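Local coordinates for protein putative sugar ABC transporter (Yersinia enterocolitica subsp. enterocolitica 8081, PDB 5ULB) that binds 5-methylseleno-ribofuranose, an analogue of methylthioribose, and probably serves as the periplasmic sugar-binding component of an ABC transporter, at residues K147-G152 with R158-Y163; D185-T190 with S240-Q245; A215-A220 with S252-S257. One frame throughout, in Å; residues are numbered along the deposited sequence.

Interaction 1: residues K147-G152 with R158-Y163; sequences KLWVAG and RRQAAY
K147 and W149 meet Q160 and Y163 inside a beta-alpha-beta unit of the periplasmic-binding-protein fold, in which strand 143-148 runs through a loop into helix 154-169 and the chain returns in strand 173-179. The lysine chain reaches from the strand end to the helix with CG anti to its own N (chi1 174°), then bends at its last two torsions. NZ thereby comes back over the W149 ring, 3.1 Å above its plane and offset toward the rim. From there it donates to Q160 OE1 at 3.0 Å, meeting the carbonyl with a C=O...N angle of 130° and standing 30° out of the amide plane. NZ also bonds S178 OG on the neighbouring strand, its main polar partner, so the ammonium joins helix and sheet.

Q160 crosses the tryptophan at about a right angle. Its CB lies 3.7 Å from W149 CZ2, and the bend at chi2 brings OE1 over the centre of the same ring face that NZ occupies, with the amide plane inclined to the indole. The opposite face carries the backbone N of A151. W149 NE1 spends its hydrogen on M156 O, which fixes the rotation of the indole beside the helix start.

R159, on the same helix, leads its side chain away from the strand end to bond O3 of the bound sugar, and V150 belongs to the pocket of the beta anomer, so this loop-helix pairing borders the ligand site. Further along the helix, Y163 anchors its OH on E175 and lays one ring face over the aliphatic part of K147: CD sits 3.9 Å from the Y163 ring centroid in a CH-pi contact, while K147 CE comes to 3.5 Å from Y163 CE2.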
ATOM      1  N   LYS A 147       5.499  17.696   6.234  1.00  9.09           N
ATOM      2  CA  LYS A 147       4.655  16.552   5.906  1.00  9.26           C
ATOM      3  C   LYS A 147       4.842  16.267   4.390  1.00  8.83           C
ATOM      4  O   LYS A 147       4.824  17.154   3.577  1.00 10.91           O
ATOM      5  CB  LYS A 147       3.177  16.919   6.203  1.00 11.08           C
ATOM      6  CG  LYS A 147       2.181  15.840   5.758  1.00 11.98           C
ATOM      7  CD  LYS A 147       0.834  16.053   6.354  1.00 14.04           C
ATOM      8  CE  LYS A 147       0.083  17.267   6.012  1.00 17.28           C
ATOM      9  NZ  LYS A 147      -0.468  17.294   4.737  1.00 19.38           N
ATOM     10  N   LEU A 148       4.996  14.965   4.125  1.00  8.55           N
ATOM     11  CA  LEU A 148       5.017  14.489   2.686  1.00  8.51           C
ATOM     12  C   LEU A 148       3.708  13.757   2.478  1.00  9.00           C
ATOM     13  O   LEU A 148       3.413  12.753   3.137  1.00  9.28           O
ATOM     14  CB  LEU A 148       6.178  13.566   2.423  1.00  9.09           C
ATOM     15  CG  LEU A 148       7.538  13.973   3.037  1.00  9.47           C
ATOM     16  CD1 LEU A 148       8.606  12.903   2.830  1.00 10.14           C
ATOM     17  CD2 LEU A 148       8.014  15.313   2.496  1.00 11.21           C
ATOM     18  N   TRP A 149       2.870  14.284   1.556  1.00  8.50           N
ATOM     19  CA  TRP A 149       1.494  13.888   1.481  1.00  9.16           C
ATOM     20  C   TRP A 149       0.907  14.393   0.109  1.00  9.51           C
ATOM     21  O   TRP A 149       1.411  15.399  -0.391  1.00 11.26           O
ATOM     22  CB  TRP A 149       0.700  14.573   2.620  1.00 10.22           C
ATOM     23  CG  TRP A 149      -0.747  14.285   2.759  1.00 10.44           C
ATOM     24  CD1 TRP A 149      -1.346  13.175   3.274  1.00 11.36           C
ATOM     25  CD2 TRP A 149      -1.836  15.105   2.245  1.00 10.49           C
ATOM     26  NE1 TRP A 149      -2.671  13.300   3.136  1.00 11.64           N
ATOM     27  CE2 TRP A 149      -3.054  14.464   2.544  1.00 10.79           C
ATOM     28  CE3 TRP A 149      -1.876  16.368   1.653  1.00 12.35           C
ATOM     29  CZ2 TRP A 149      -4.266  15.017   2.267  1.00 12.40           C
ATOM     30  CZ3 TRP A 149      -3.072  16.904   1.337  1.00 14.05           C
ATOM     31  CH2 TRP A 149      -4.233  16.226   1.657  1.00 15.15           C
ATOM     32  N   VAL A 150      -0.039  13.705  -0.396  1.00  9.05           N
ATOM     33  CA  VAL A 150      -0.801  14.129  -1.634  1.00 10.77           C
ATOM     34  C   VAL A 150      -2.280  13.986  -1.397  1.00 10.38           C
ATOM     35  O   VAL A 150      -2.737  12.963  -0.916  1.00 11.67           O
ATOM     36  CB  VAL A 150      -0.284  13.390  -2.872  1.00 11.72           C
ATOM     37  CG1 VAL A 150      -0.458  11.890  -2.799  1.00 11.60           C
ATOM     38  CG2 VAL A 150      -0.899  13.926  -4.135  1.00 13.18           C
ATOM     39  N   ALA A 151      -3.038  14.992  -1.838  1.00 11.52           N
ATOM     40  CA  ALA A 151      -4.494  14.954  -1.659  1.00 12.22           C
ATOM     41  C   ALA A 151      -5.164  13.971  -2.585  1.00 12.51           C
ATOM     42  O   ALA A 151      -4.681  13.639  -3.648  1.00 14.70           O
ATOM     43  CB  ALA A 151      -5.060  16.321  -1.898  1.00 15.53           C
ATOM     44  N   GLY A 152      -6.368  13.558  -2.176  1.00 13.65           N
ATOM     45  CA  GLY A 152      -7.316  12.984  -3.077  1.00 15.27           C
ATOM     46  C   GLY A 152      -7.417  11.505  -3.178  1.00 14.08           C
ATOM     47  O   GLY A 152      -8.289  11.021  -3.995  1.00 20.78           O
ATOM     48  N   ARG A 158      -7.623   9.653   4.847  1.00 10.87           N
ATOM     49  CA  ARG A 158      -7.723   9.109   6.203  1.00 11.06           C
ATOM     50  C   ARG A 158      -6.498   9.396   7.048  1.00 10.44           C
ATOM     51  O   ARG A 158      -6.607   9.682   8.249  1.00 11.52           O
ATOM     52  CB  ARG A 158      -7.954   7.634   6.111  1.00 10.81           C
ATOM     53  CG  ARG A 158      -9.373   7.201   5.553  1.00 14.08           C
ATOM     54  CD  ARG A 158      -9.489   5.680   5.609  1.00 19.41           C
ATOM     55  NE  ARG A 158      -8.698   4.941   4.752  1.00 21.18           N
ATOM     56  CZ  ARG A 158      -9.011   4.508   3.468  1.00 20.97           C
ATOM     57  NH1 ARG A 158     -10.265   4.779   2.955  1.00 23.29           N
ATOM     58  NH2 ARG A 158      -7.981   3.811   2.629  1.00 16.80           N
ATOM     59  N   ARG A 159      -5.314   9.336   6.458  1.00  9.73           N
ATOM     60  CA  ARG A 159      -4.073   9.701   7.202  1.00 10.04           C
ATOM     61  C   ARG A 159      -4.101  11.154   7.594  1.00 10.03           C
ATOM     62  O   ARG A 159      -3.724  11.500   8.730  1.00 10.91           O
ATOM     63  CB  ARG A 159      -2.866   9.378   6.380  1.00  9.31           C
ATOM     64  CG  ARG A 159      -2.696   7.876   6.191  1.00  9.83           C
ATOM     65  CD  ARG A 159      -1.742   7.406   5.121  1.00  9.89           C
ATOM     66  NE  ARG A 159      -1.879   6.009   4.872  1.00  9.90           N
ATOM     67  CZ  ARG A 159      -1.288   5.337   3.907  1.00  9.52           C
ATOM     68  NH1 ARG A 159      -0.290   5.866   3.192  1.00 11.11           N
ATOM     69  NH2 ARG A 159      -1.673   4.121   3.630  1.00 11.00           N
ATOM     70  N   GLN A 160      -4.547  12.042   6.705  1.00 10.14           N
ATOM     71  CA  GLN A 160      -4.594  13.461   7.023  1.00 10.24           C
ATOM     72  C   GLN A 160      -5.589  13.706   8.193  1.00 11.01           C
ATOM     73  O   GLN A 160      -5.264  14.515   9.061  1.00 11.99           O
ATOM     74  CB  GLN A 160      -5.106  14.249   5.775  1.00 11.91           C
ATOM     75  CG  GLN A 160      -5.288  15.748   5.970  1.00 12.76           C
ATOM     76  CD  GLN A 160      -3.978  16.463   6.247  1.00 16.17           C
ATOM     77  OE1 GLN A 160      -2.875  15.982   5.929  1.00 19.53           O
ATOM     78  NE2 GLN A 160      -4.103  17.697   6.685  1.00 22.61           N
ATOM     79  N   ALA A 161      -6.711  13.033   8.224  1.00 12.10           N
ATOM     80  CA  ALA A 161      -7.697  13.246   9.331  1.00 12.37           C
ATOM     81  C   ALA A 161      -7.050  12.818  10.669  1.00 12.21           C
ATOM     82  O   ALA A 161      -7.183  13.532  11.675  1.00 13.26           O
ATOM     83  CB  ALA A 161      -8.992  12.521   9.090  1.00 14.16           C
ATOM     84  N   ALA A 162      -6.393  11.658  10.635  1.00 10.94           N
ATOM     85  CA  ALA A 162      -5.764  11.189  11.871  1.00 10.96           C
ATOM     86  C   ALA A 162      -4.644  12.126  12.320  1.00 11.10           C
ATOM     87  O   ALA A 162      -4.429  12.381  13.541  1.00 12.02           O
ATOM     88  CB  ALA A 162      -5.273   9.764  11.708  1.00 11.77           C
ATOM     89  N   TYR A 163      -3.846  12.616  11.379  1.00 10.71           N
ATOM     90  CA  TYR A 163      -2.814  13.591  11.616  1.00 11.05           C
ATOM     91  C   TYR A 163      -3.379  14.865  12.208  1.00 11.41           C
ATOM     92  O   TYR A 163      -2.803  15.412  13.203  1.00 11.63           O
ATOM     93  CB  TYR A 163      -2.077  13.821  10.313  1.00 11.47           C
ATOM     94  CG  TYR A 163      -1.184  15.066  10.229  1.00 11.07           C
ATOM     95  CD1 TYR A 163       0.123  15.093  10.769  1.00 12.93           C
ATOM     96  CD2 TYR A 163      -1.642  16.180   9.574  1.00 12.06           C
ATOM     97  CE1 TYR A 163       0.902  16.227  10.564  1.00 14.13           C
ATOM     98  CE2 TYR A 163      -0.840  17.320   9.422  1.00 12.96           C
ATOM     99  CZ  TYR A 163       0.451  17.275   9.930  1.00 13.27           C
ATOM    100  OH  TYR A 163       1.281  18.348   9.757  1.00 17.22           O
TER

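Interaction 2: residues D185-T190 with S240-Q245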
ATOM      1  N   ASP A 185       8.447   9.885 -11.365  1.00 21.15           N
ATOM      2  CA  ASP A 185       9.671   9.840 -10.569  1.00 19.66           C
ATOM      3  C   ASP A 185       9.404  10.489  -9.192  1.00 15.91           C
ATOM      4  O   ASP A 185       9.882  11.649  -8.925  1.00 16.54           O
ATOM      5  CB  ASP A 185      10.798  10.614 -11.289  1.00 19.24           C
ATOM      6  CG  ASP A 185      12.154  10.518 -10.586  1.00 24.26           C
ATOM      7  OD1 ASP A 185      12.302   9.717  -9.548  1.00 30.10           O
ATOM      8  OD2 ASP A 185      13.093  11.355 -10.991  1.00 38.34           O
ATOM      9  N   VAL A 186       8.689   9.764  -8.335  1.00 16.62           N
ATOM     10  CA  VAL A 186       8.304  10.367  -7.056  1.00 13.80           C
ATOM     11  C   VAL A 186       9.522  10.591  -6.220  1.00 14.27           C
ATOM     12  O   VAL A 186       9.631  11.567  -5.522  1.00 13.86           O
ATOM     13  CB  VAL A 186       7.211   9.529  -6.364  1.00 15.00           C
ATOM     14  CG1 VAL A 186       6.940  10.019  -4.930  1.00 14.90           C
ATOM     15  CG2 VAL A 186       5.901   9.400  -7.119  1.00 18.52           C
ATOM     16  N   GLN A 187      10.470   9.660  -6.225  1.00 18.05           N
ATOM     17  CA  GLN A 187      11.682   9.861  -5.433  1.00 19.33           C
ATOM     18  C   GLN A 187      12.453  11.123  -5.782  1.00 18.71           C
ATOM     19  O   GLN A 187      12.838  11.899  -4.941  1.00 16.21           O
ATOM     20  CB  GLN A 187      12.530   8.648  -5.506  1.00 28.06           C
ATOM     21  CG  GLN A 187      11.798   7.413  -4.965  1.00 37.06           C
ATOM     22  CD  GLN A 187      12.744   6.181  -5.139  1.00 28.30           C
ATOM     23  OE1 GLN A 187      13.913   6.116  -4.572  1.00 32.98           O
ATOM     24  NE2 GLN A 187      12.212   5.144  -5.820  1.00 28.59           N
ATOM     25  N   GLY A 188      12.724  11.294  -7.116  1.00 17.94           N
ATOM     26  CA  GLY A 188      13.462  12.445  -7.515  1.00 20.45           C
ATOM     27  C   GLY A 188      12.794  13.733  -7.366  1.00 16.13           C
ATOM     28  O   GLY A 188      13.372  14.720  -6.947  1.00 16.86           O
ATOM     29  N   ASP A 189      11.509  13.711  -7.686  1.00 15.33           N
ATOM     30  CA  ASP A 189      10.709  14.928  -7.535  1.00 14.09           C
ATOM     31  C   ASP A 189      10.656  15.346  -6.079  1.00 12.20           C
ATOM     32  O   ASP A 189      10.845  16.491  -5.767  1.00 12.71           O
ATOM     33  CB  ASP A 189       9.289  14.647  -8.019  1.00 16.37           C
ATOM     34  CG  ASP A 189       8.334  15.857  -7.887  1.00 17.25           C
ATOM     35  OD1 ASP A 189       8.693  16.988  -8.358  1.00 22.56           O
ATOM     36  OD2 ASP A 189       7.144  15.655  -7.387  1.00 17.92           O
ATOM     37  N   THR A 190      10.438  14.343  -5.192  1.00 10.94           N
ATOM     38  CA  THR A 190      10.386  14.670  -3.748  1.00  9.52           C
ATOM     39  C   THR A 190      11.711  15.194  -3.308  1.00  9.92           C
ATOM     40  O   THR A 190      11.773  16.121  -2.494  1.00 10.91           O
ATOM     41  CB  THR A 190       9.813  13.478  -2.957  1.00  9.85           C
ATOM     42  OG1 THR A 190       8.587  13.040  -3.507  1.00 11.00           O
ATOM     43  CG2 THR A 190       9.642  13.863  -1.513  1.00 10.74           C
ATOM     44  N   SER A 240       9.716  -1.316   2.108  1.00  9.23           N
ATOM     45  CA  SER A 240      10.215  -1.894   0.886  1.00 10.61           C
ATOM     46  C   SER A 240      11.654  -2.299   1.143  1.00 11.07           C
ATOM     47  O   SER A 240      12.270  -1.870   2.131  1.00 11.42           O
ATOM     48  CB  SER A 240      10.079  -0.891  -0.308  1.00 11.55           C
ATOM     49  OG  SER A 240      11.037   0.132  -0.124  1.00 15.97           O
ATOM     50  N   ASN A 241      12.267  -3.038   0.201  1.00 11.38           N
ATOM     51  CA  ASN A 241      13.646  -3.439   0.371  1.00 12.84           C
ATOM     52  C   ASN A 241      14.518  -2.220   0.478  1.00 12.90           C
ATOM     53  O   ASN A 241      15.466  -2.217   1.312  1.00 14.26           O
ATOM     54  CB  ASN A 241      14.108  -4.315  -0.780  1.00 14.89           C
ATOM     55  CG  ASN A 241      13.476  -5.677  -0.807  1.00 16.92           C
ATOM     56  OD1 ASN A 241      12.861  -6.176   0.185  1.00 20.61           O
ATOM     57  ND2 ASN A 241      13.635  -6.347  -1.963  1.00 22.90           N
ATOM     58  N   GLN A 242      14.322  -1.215  -0.338  1.00 12.03           N
ATOM     59  CA  GLN A 242      15.104   0.015  -0.284  0.53 13.72           C
ATOM     60  C   GLN A 242      15.069   0.650   1.092  1.00 12.41           C
ATOM     61  O   GLN A 242      16.083   1.031   1.629  1.00 13.61           O
ATOM     62  CB  GLN A 242      14.633   1.024  -1.368  0.53 17.53           C
ATOM     63  CG  GLN A 242      15.466   2.312  -1.410  0.53 21.71           C
ATOM     64  CD  GLN A 242      14.998   3.427  -2.392  0.53 23.91           C
ATOM     65  OE1 GLN A 242      14.094   3.213  -3.154  0.53 30.39           O
ATOM     66  NE2 GLN A 242      15.616   4.583  -2.343  0.53 21.04           N
ATOM     67  N   ASP A 243      13.881   0.740   1.658  1.00 12.48           N
ATOM     68  CA  ASP A 243      13.780   1.441   2.961  1.00 11.54           C
ATOM     69  C   ASP A 243      14.602   0.735   4.003  1.00 10.63           C
ATOM     70  O   ASP A 243      15.206   1.379   4.865  1.00 12.20           O
ATOM     71  CB  ASP A 243      12.270   1.446   3.462  1.00 11.37           C
ATOM     72  CG  ASP A 243      11.318   2.004   2.556  1.00 12.82           C
ATOM     73  OD1 ASP A 243      11.623   2.693   1.576  1.00 13.87           O
ATOM     74  OD2 ASP A 243      10.074   1.743   2.806  1.00 14.99           O
ATOM     75  N   LEU A 244      14.537  -0.613   4.006  1.00 11.57           N
ATOM     76  CA  LEU A 244      15.348  -1.379   4.969  1.00 10.80           C
ATOM     77  C   LEU A 244      16.823  -1.080   4.803  1.00 12.36           C
ATOM     78  O   LEU A 244      17.562  -0.969   5.809  1.00 13.80           O
ATOM     79  CB  LEU A 244      15.038  -2.836   4.825  1.00 12.60           C
ATOM     80  CG  LEU A 244      13.570  -3.212   5.119  1.00 12.05           C
ATOM     81  CD1 LEU A 244      13.284  -4.605   4.681  1.00 13.94           C
ATOM     82  CD2 LEU A 244      13.229  -3.050   6.642  1.00 14.30           C
ATOM     83  N   GLN A 245      17.324  -1.030   3.586  1.00 13.03           N
ATOM     84  CA  GLN A 245      18.732  -0.615   3.353  1.00 14.01           C
ATOM     85  C   GLN A 245      18.998   0.817   3.849  1.00 14.06           C
ATOM     86  O   GLN A 245      20.022   1.063   4.457  1.00 14.78           O
ATOM     87  CB  GLN A 245      19.081  -0.753   1.858  1.00 16.61           C
ATOM     88  CG  GLN A 245      19.151  -2.175   1.290  1.00 22.42           C
ATOM     89  CD  GLN A 245      20.359  -2.977   1.821  1.00 27.54           C
ATOM     90  OE1 GLN A 245      20.345  -3.485   2.971  1.00 29.68           O
ATOM     91  NE2 GLN A 245      21.475  -3.008   1.047  1.00 33.76           N
TER
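Q187 and Q242 reach toward each other from the first turns of two helices, and their side chains run past one another in opposite directions. Both are extended beyond CG but leave their backbones differently: in Q187, CG stands opposite the carbonyl carbon (chi1 -60°), whereas in Q242 it stands opposite the backbone N (chi1 -177°). The CA atoms of Q187 and Q242 are 11.6 Å apart, and the two extended chains span that distance so that the amides meet, their planes turned 45° apart. Q187 OE1 approaches the flat end of its partner, 3.6 Å from Q242 CD. Q242 is modelled in two conformers, so the contact is small and its detail uncertain. Q218 of helix 214-226 touches both glutamines and so lies next to their meeting point. The Q187 side chain is about 12 Å from the bound sugar.

Each helix start is secured by its own side chain. D185 OD1 accepts from G188 N at 2.9 Å, the N-H coming from above the carboxylate plane. S240 OG receives a weak bond from D243 N at 3.4 Å, and it also bonds D32 OD2 at the start of helix 32-48. A turn further along, T190 OG1 donates to V186 O at 2.7 Å. That carbonyl also takes T190 N, the two donors arriving from opposite faces of its plane.

The N-termini of helices 186-200 and 241-248 thus flank that of helix 214-226: capped helix starts following strands of a parallel sheet near the sugar site, as in periplasmic binding proteins.

Interaction 3: residues A215-A220 with S252-S257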
ATOM      1  N   ALA A 215       7.461   6.140  -0.955  1.00  9.18           N
ATOM      2  CA  ALA A 215       8.034   6.792  -2.135  1.00  9.52           C
ATOM      3  C   ALA A 215       8.454   8.188  -1.842  1.00  9.16           C
ATOM      4  O   ALA A 215       9.493   8.666  -2.345  1.00 10.81           O
ATOM      5  CB  ALA A 215       7.007   6.746  -3.286  1.00 10.53           C
ATOM      6  N   PHE A 216       7.672   8.922  -1.069  1.00  8.79           N
ATOM      7  CA  PHE A 216       8.057  10.234  -0.620  1.00  8.68           C
ATOM      8  C   PHE A 216       9.242  10.164   0.332  1.00  9.01           C
ATOM      9  O   PHE A 216      10.201  10.939   0.153  1.00  9.19           O
ATOM     10  CB  PHE A 216       6.887  10.954   0.103  1.00  9.30           C
ATOM     11  CG  PHE A 216       5.649  11.247  -0.711  1.00  9.16           C
ATOM     12  CD1 PHE A 216       5.702  11.608  -2.043  1.00 10.18           C
ATOM     13  CD2 PHE A 216       4.377  11.215  -0.120  1.00  9.91           C
ATOM     14  CE1 PHE A 216       4.559  11.960  -2.733  1.00 10.67           C
ATOM     15  CE2 PHE A 216       3.244  11.553  -0.795  1.00 10.59           C
ATOM     16  CZ  PHE A 216       3.344  11.931  -2.102  1.00 11.55           C
ATOM     17  N   THR A 217       9.208   9.298   1.311  1.00  8.32           N
ATOM     18  CA  THR A 217      10.246   9.258   2.304  1.00  8.96           C
ATOM     19  C   THR A 217      11.584   8.904   1.662  1.00  9.01           C
ATOM     20  O   THR A 217      12.599   9.468   2.069  1.00  9.78           O
ATOM     21  CB  THR A 217       9.897   8.241   3.379  1.00  9.37           C
ATOM     22  OG1 THR A 217       8.542   8.487   3.799  1.00 10.40           O
ATOM     23  CG2 THR A 217      10.826   8.355   4.574  1.00 11.60           C
ATOM     24  N   GLN A 218      11.585   8.029   0.642  1.00  8.47           N
ATOM     25  CA  GLN A 218      12.832   7.750  -0.039  1.00  8.49           C
ATOM     26  C   GLN A 218      13.435   9.001  -0.639  1.00  8.53           C
ATOM     27  O   GLN A 218      14.688   9.177  -0.615  1.00 10.83           O
ATOM     28  CB  GLN A 218      12.573   6.702  -1.116  1.00 10.39           C
ATOM     29  CG  GLN A 218      12.327   5.298  -0.613  1.00 10.37           C
ATOM     30  CD  GLN A 218      11.624   4.390  -1.604  1.00 12.47           C
ATOM     31  OE1 GLN A 218      11.343   4.801  -2.781  1.00 14.43           O
ATOM     32  NE2 GLN A 218      11.291   3.191  -1.165  1.00 15.90           N
ATOM     33  N   GLY A 219      12.597   9.820  -1.262  1.00  9.41           N
ATOM     34  CA  GLY A 219      13.144  11.051  -1.819  1.00  9.59           C
ATOM     35  C   GLY A 219      13.621  12.003  -0.777  1.00  8.77           C
ATOM     36  O   GLY A 219      14.666  12.713  -0.897  1.00  9.70           O
ATOM     37  N   ALA A 220      12.845  12.153   0.337  1.00  9.75           N
ATOM     38  CA  ALA A 220      13.339  13.009   1.441  1.00  8.78           C
ATOM     39  C   ALA A 220      14.633  12.518   1.986  1.00  9.82           C
ATOM     40  O   ALA A 220      15.489  13.348   2.304  1.00  9.91           O
ATOM     41  CB  ALA A 220      12.294  13.073   2.514  1.00  9.97           C
ATOM     42  N   SER A 252      22.017   7.405   8.856  1.00 18.18           N
ATOM     43  CA  SER A 252      20.672   7.351   8.518  1.00 16.42           C
ATOM     44  C   SER A 252      19.653   7.927   9.539  1.00 16.37           C
ATOM     45  O   SER A 252      19.586   7.513  10.659  1.00 16.73           O
ATOM     46  CB  SER A 252      20.224   5.895   8.247  1.00 16.37           C
ATOM     47  OG  SER A 252      18.797   5.917   7.948  1.00 14.19           O
ATOM     48  N   PRO A 253      18.864   8.897   9.079  1.00 14.19           N
ATOM     49  CA  PRO A 253      17.816   9.529   9.885  1.00 16.30           C
ATOM     50  C   PRO A 253      16.474   8.783   9.833  1.00 14.65           C
ATOM     51  O   PRO A 253      15.508   9.277  10.364  1.00 15.13           O
ATOM     52  CB  PRO A 253      17.658  10.878   9.251  1.00 20.77           C
ATOM     53  CG  PRO A 253      18.014  10.728   7.909  1.00 21.47           C
ATOM     54  CD  PRO A 253      19.028   9.662   7.843  1.00 17.10           C
ATOM     55  N   TRP A 254      16.403   7.608   9.210  1.00 12.88           N
ATOM     56  CA  TRP A 254      15.104   6.931   8.989  1.00 13.29           C
ATOM     57  C   TRP A 254      14.766   6.082  10.230  1.00 12.22           C
ATOM     58  O   TRP A 254      15.249   4.973  10.377  1.00 12.80           O
ATOM     59  CB  TRP A 254      15.185   6.057   7.723  1.00 13.50           C
ATOM     60  CG  TRP A 254      13.848   5.519   7.240  1.00 13.82           C
ATOM     61  CD1 TRP A 254      12.790   4.994   7.970  1.00 16.09           C
ATOM     62  CD2 TRP A 254      13.361   5.494   5.901  1.00 11.06           C
ATOM     63  NE1 TRP A 254      11.784   4.643   7.162  1.00 14.70           N
ATOM     64  CE2 TRP A 254      12.088   4.934   5.889  1.00 11.08           C
ATOM     65  CE3 TRP A 254      13.928   5.877   4.658  1.00 12.42           C
ATOM     66  CZ2 TRP A 254      11.343   4.766   4.717  1.00 11.35           C
ATOM     67  CZ3 TRP A 254      13.182   5.764   3.532  1.00 13.15           C
ATOM     68  CH2 TRP A 254      11.939   5.205   3.583  1.00 13.27           C
ATOM     69  N   LYS A 255      13.951   6.644  11.124  1.00 11.48           N
ATOM     70  CA  LYS A 255      13.738   6.090  12.447  1.00 12.12           C
ATOM     71  C   LYS A 255      12.697   4.975  12.542  1.00 11.79           C
ATOM     72  O   LYS A 255      12.869   4.078  13.371  1.00 13.49           O
ATOM     73  CB  LYS A 255      13.320   7.209  13.414  1.00 14.27           C
ATOM     74  CG  LYS A 255      14.222   8.285  13.626  1.00 17.88           C
ATOM     75  CD  LYS A 255      15.639   7.851  13.752  1.00 28.58           C
ATOM     76  CE  LYS A 255      15.864   7.560  15.117  1.00 39.28           C
ATOM     77  NZ  LYS A 255      16.764   8.736  15.530  1.00 62.41           N
ATOM     78  N   VAL A 256      11.665   5.036  11.718  1.00 11.61           N
ATOM     79  CA  VAL A 256      10.576   4.066  11.844  1.00 11.22           C
ATOM     80  C   VAL A 256       9.862   3.998  10.518  1.00  9.36           C
ATOM     81  O   VAL A 256       9.715   5.006   9.821  1.00 10.65           O
ATOM     82  CB  VAL A 256       9.647   4.361  12.927  1.00 15.20           C
ATOM     83  CG1 VAL A 256       8.754   5.571  12.715  1.00 17.04           C
ATOM     84  CG2 VAL A 256       8.699   3.213  13.313  1.00 15.98           C
ATOM     85  N   SER A 257       9.343   2.788  10.230  1.00 10.46           N
ATOM     86  CA  SER A 257       8.376   2.573   9.162  1.00 10.04           C
ATOM     87  C   SER A 257       7.234   1.794   9.824  1.00 10.48           C
ATOM     88  O   SER A 257       7.477   0.755  10.460  1.00 12.32           O
ATOM     89  CB  SER A 257       8.887   1.727   8.015  1.00 11.96           C
ATOM     90  OG  SER A 257       9.640   2.536   7.079  1.00 15.86           O
TER
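The W254 indole offers one face to T217: CG2 sits 3.4 Å above the ring plane, and 3.5 Å from the centroid of the six-membered ring of W254, only 13° off the normal, a close CH-pi contact. At the indole edge, in its plane, lies the backbone C of V256. Q218 N approaches the six-membered ring obliquely, 4.0 Å from W254 CZ3, and the Q218 side chain brushes the same end of the ring through CG.

The threonine is turned so that its methyl group, opposite the backbone N, faces the ring, while OG1 bonds S236 OG on the adjacent strand. The methyl thus serves the tryptophan and the hydroxyl the sheet. The indole is held from its pyrrole side as well: NE1 donates to S257 OG at 3.0 Å, a bent bond (142°) with the acceptor tilted from the ring plane. Where the strand begins, S252 OG accepts from W254 N at 3.2 Å, forming an ST turn just ahead of the aromatic residue.

The ring is buried where helix 214-226 packs on the sheet. Y221 of that helix touches it too, and D243, L246 and M247 of helix 241-248 also reach it, so W254 projects from strand 254-259 into the junction of two helices, next to strand 233-237.

Overall arrangement
Along the chain, interaction 1 closes before the other two begin, whereas interactions 2 and 3 alternate their segments, helix 241-248 leading on to strand 254-259. Centres of interactions 2 and 3 lie about 8 Å apart and are linked by Q218, whose NE2 probably hydrogen-bonds D243 OD1 at 2.8 Å. Interactions 1 and 3 are about 16 Å apart between centres and reach the same sheet: L148 and V150 pack on F216, and L148 also on A220. Interactions 1 and 2, about 19 Å apart between centres, do not touch. Helix 214-226 is the shared element, its F216 and A220 facing interaction 1 and Q218 interaction 2, close to the sugar pocket that includes V150 and R159.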